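Local coordinates for protein antitoxin HipB (Escherichia coli, PDB 4Z5H) that represses its own hipBA operon as a homodimer that binds and bends operator DNA, and neutralises the toxin HipA, at a contact of chain A with DNA. Residues are numbered along the deposited sequence; one frame, centred on the assembly and turned at random.

A contact of chain A with DNA. Residues 39, 42, 50-51, 54. With nucleotides of chain B.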
loop_
_atom_site.group_PDB
_atom_site.type_symbol
_atom_site.label_atom_id
_atom_site.label_comp_id
_atom_site.label_asym_id
_atom_site.label_seq_id
_atom_site.Cartn_x
_atom_site.Cartn_y
_atom_site.Cartn_z
ATOM N N THR A 39 3.268 15.026 -7.371
ATOM C CA THR A 39 2.809 13.676 -7.116
ATOM C C THR A 39 2.755 13.374 -5.615
ATOM O O THR A 39 1.808 12.805 -5.126
ATOM C CB THR A 39 3.707 12.642 -7.818
ATOM O OG1 THR A 39 3.726 12.894 -9.216
ATOM C CG2 THR A 39 3.226 11.223 -7.544
ATOM N N ASN A 42 -0.167 15.171 -4.244
ATOM C CA ASN A 42 -1.381 14.443 -4.554
ATOM C C ASN A 42 -1.557 13.229 -3.638
ATOM O O ASN A 42 -2.645 12.971 -3.215
ATOM C CB ASN A 42 -1.477 14.039 -6.026
ATOM C CG ASN A 42 -2.818 13.402 -6.380
ATOM O OD1 ASN A 42 -3.803 14.078 -6.561
ATOM N ND2 ASN A 42 -2.845 12.093 -6.449
ATOM N N THR A 50 -4.017 7.005 -5.983
ATOM C CA THR A 50 -2.576 6.898 -6.067
ATOM C C THR A 50 -2.141 5.446 -6.361
ATOM O O THR A 50 -2.693 4.522 -5.843
ATOM C CB THR A 50 -1.936 7.376 -4.752
ATOM O OG1 THR A 50 -2.172 8.768 -4.597
ATOM C CG2 THR A 50 -0.455 7.145 -4.754
ATOM N N THR A 51 -1.177 5.281 -7.242
ATOM C CA THR A 51 -0.674 3.967 -7.597
ATOM C C THR A 51 0.233 3.314 -6.548
ATOM O O THR A 51 0.892 3.981 -5.784
ATOM C CB THR A 51 0.057 3.971 -8.946
ATOM O OG1 THR A 51 1.272 4.705 -8.838
ATOM C CG2 THR A 51 -0.825 4.537 -10.036
ATOM N N THR A 54 3.823 4.546 -6.832
ATOM C CA THR A 54 4.081 5.806 -6.178
ATOM C C THR A 54 4.216 5.586 -4.670
ATOM O O THR A 54 5.136 6.077 -4.071
ATOM C CB THR A 54 2.989 6.837 -6.486
ATOM O OG1 THR A 54 3.070 7.217 -7.856
ATOM C CG2 THR A 54 3.142 8.054 -5.616
ATOM P P DA B 12 -6.008 11.234 -9.501
ATOM O OP1 DA B 12 -5.916 11.046 -8.053
ATOM O OP2 DA B 12 -5.997 12.583 -10.066
ATOM O "O5'" DA B 12 -4.825 10.390 -10.130
ATOM C "C5'" DA B 12 -4.863 8.958 -10.125
ATOM C "C4'" DA B 12 -3.521 8.406 -10.536
ATOM O "O4'" DA B 12 -3.372 8.529 -11.963
ATOM C "C3'" DA B 12 -2.328 9.140 -9.944
ATOM O "O3'" DA B 12 -1.225 8.251 -9.859
ATOM C "C2'" DA B 12 -2.054 10.223 -10.969
ATOM C "C1'" DA B 12 -2.466 9.570 -12.281
ATOM N N9 DA B 12 -3.147 10.467 -13.204
ATOM C C8 DA B 12 -4.061 11.450 -12.921
ATOM N N7 DA B 12 -4.527 12.060 -13.981
ATOM C C5 DA B 12 -3.887 11.427 -15.035
ATOM C C6 DA B 12 -3.952 11.609 -16.422
ATOM N N6 DA B 12 -4.725 12.520 -17.014
ATOM N N1 DA B 12 -3.180 10.815 -17.194
ATOM C C2 DA B 12 -2.413 9.895 -16.601
ATOM N N3 DA B 12 -2.267 9.627 -15.309
ATOM C C4 DA B 12 -3.042 10.438 -14.571
ATOM P P DA B 13 0.075 8.694 -9.136
ATOM O OP1 DA B 13 0.674 7.507 -8.538
ATOM O OP2 DA B 13 -0.245 9.840 -8.301
ATOM O "O5'" DA B 13 1.004 9.185 -10.321
ATOM C "C5'" DA B 13 1.516 8.266 -11.294
ATOM C "C4'" DA B 13 2.231 9.021 -12.388
ATOM O "O4'" DA B 13 1.265 9.699 -13.218
ATOM C "C3'" DA B 13 3.202 10.096 -11.886
ATOM O "O3'" DA B 13 4.496 9.851 -12.428
ATOM C "C2'" DA B 13 2.609 11.399 -12.388
ATOM C "C1'" DA B 13 1.793 10.952 -13.581
ATOM N N9 DA B 13 0.681 11.837 -13.905
ATOM C C8 DA B 13 -0.159 12.483 -13.036
ATOM N N7 DA B 13 -1.056 13.232 -13.627
ATOM C C5 DA B 13 -0.785 13.073 -14.977
ATOM C C6 DA B 13 -1.379 13.610 -16.130
ATOM N N6 DA B 13 -2.418 14.442 -16.108
ATOM N N1 DA B 13 -0.863 13.255 -17.325
ATOM C C2 DA B 13 0.181 12.421 -17.349
ATOM N N3 DA B 13 0.825 11.849 -16.335
ATOM C C4 DA B 13 0.288 12.222 -15.163
ATOM P P DA B 14 5.759 10.660 -11.918
ATOM O OP1 DA B 14 6.731 9.688 -11.399
ATOM O OP2 DA B 14 5.306 11.761 -11.051
ATOM O "O5'" DA B 14 6.309 11.322 -13.255
ATOM C "C5'" DA B 14 6.715 10.513 -14.372
ATOM C "C4'" DA B 14 6.541 11.265 -15.670
ATOM O "O4'" DA B 14 5.139 11.487 -15.911
ATOM C "C3'" DA B 14 7.171 12.653 -15.712
ATOM O "O3'" DA B 14 8.503 12.625 -16.220
ATOM C "C2'" DA B 14 6.315 13.378 -16.728
ATOM C "C1'" DA B 14 4.957 12.701 -16.622
ATOM N N9 DA B 14 3.933 13.483 -15.934
ATOM C C8 DA B 14 3.656 13.548 -14.592
ATOM N N7 DA B 14 2.658 14.344 -14.296
ATOM C C5 DA B 14 2.253 14.839 -15.526
ATOM C C6 DA B 14 1.239 15.738 -15.896
ATOM N N6 DA B 14 0.409 16.315 -15.029
ATOM N N1 DA B 14 1.100 16.019 -17.207
ATOM C C2 DA B 14 1.931 15.440 -18.078
ATOM N N3 DA B 14 2.924 14.586 -17.853
ATOM C C4 DA B 14 3.031 14.321 -16.542
HETATM O O HOH W 1 -0.238 10.820 -5.953
#
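Thr51 and Thr54 close on one non-bridging phosphate oxygen, OP1 of DA13, from the N-terminal end of helix 52-61, Thr51 as the residue just before it and Thr54 in its first turn. Three donors converge there. The hydroxyl OG1 of Thr54 lies 2.5 Å from OP1, and the hydroxyl OG1 of Thr51 lies 2.9 Å from it. The third is the backbone N of Thr51, whose bond is fairly straight at 162° at the hydrogen. The Thr51 hydroxyl sits between its own backbone N and carbonyl carbon (chi1 69°), which lets it work in two directions. It donates to the phosphate and also accepts from the backbone N of Thr54, 3.2 Å from OG1, capping the first turn of the helix. With the helix N-terminus beside it, the phosphate charge is probably stabilised further. The methyl CG2 of Thr51 lies alongside the same linkage, 3.7 Å from O3' of DA12.

The other oxygen, OP2 of DA13, is reached through a water. That water also bonds to the carbonyl O of Thr39, OG1 of Thr50 and ND2 of Asn42, the last along a nearly linear path (171° at the hydrogen). Asn42 has its CG anti to the backbone N, carrying the amide toward the DNA backbone; ND2 stays 3.6 Å from OP1 of DA12, too long for a firm hydrogen bond.

Helix 37-45 is the recognition helix of this Cro/C1-type HTH fold, yet the side chains here address phosphates. Such contacts probably help to set it on the operator; made to phosphates, they do not read base identity directly. One phosphate further along, Thr39 directs its methyl CG2 toward the DA13 phosphate while its hydroxyl OG1 donates to OP2 of DA14 at 2.7 Å.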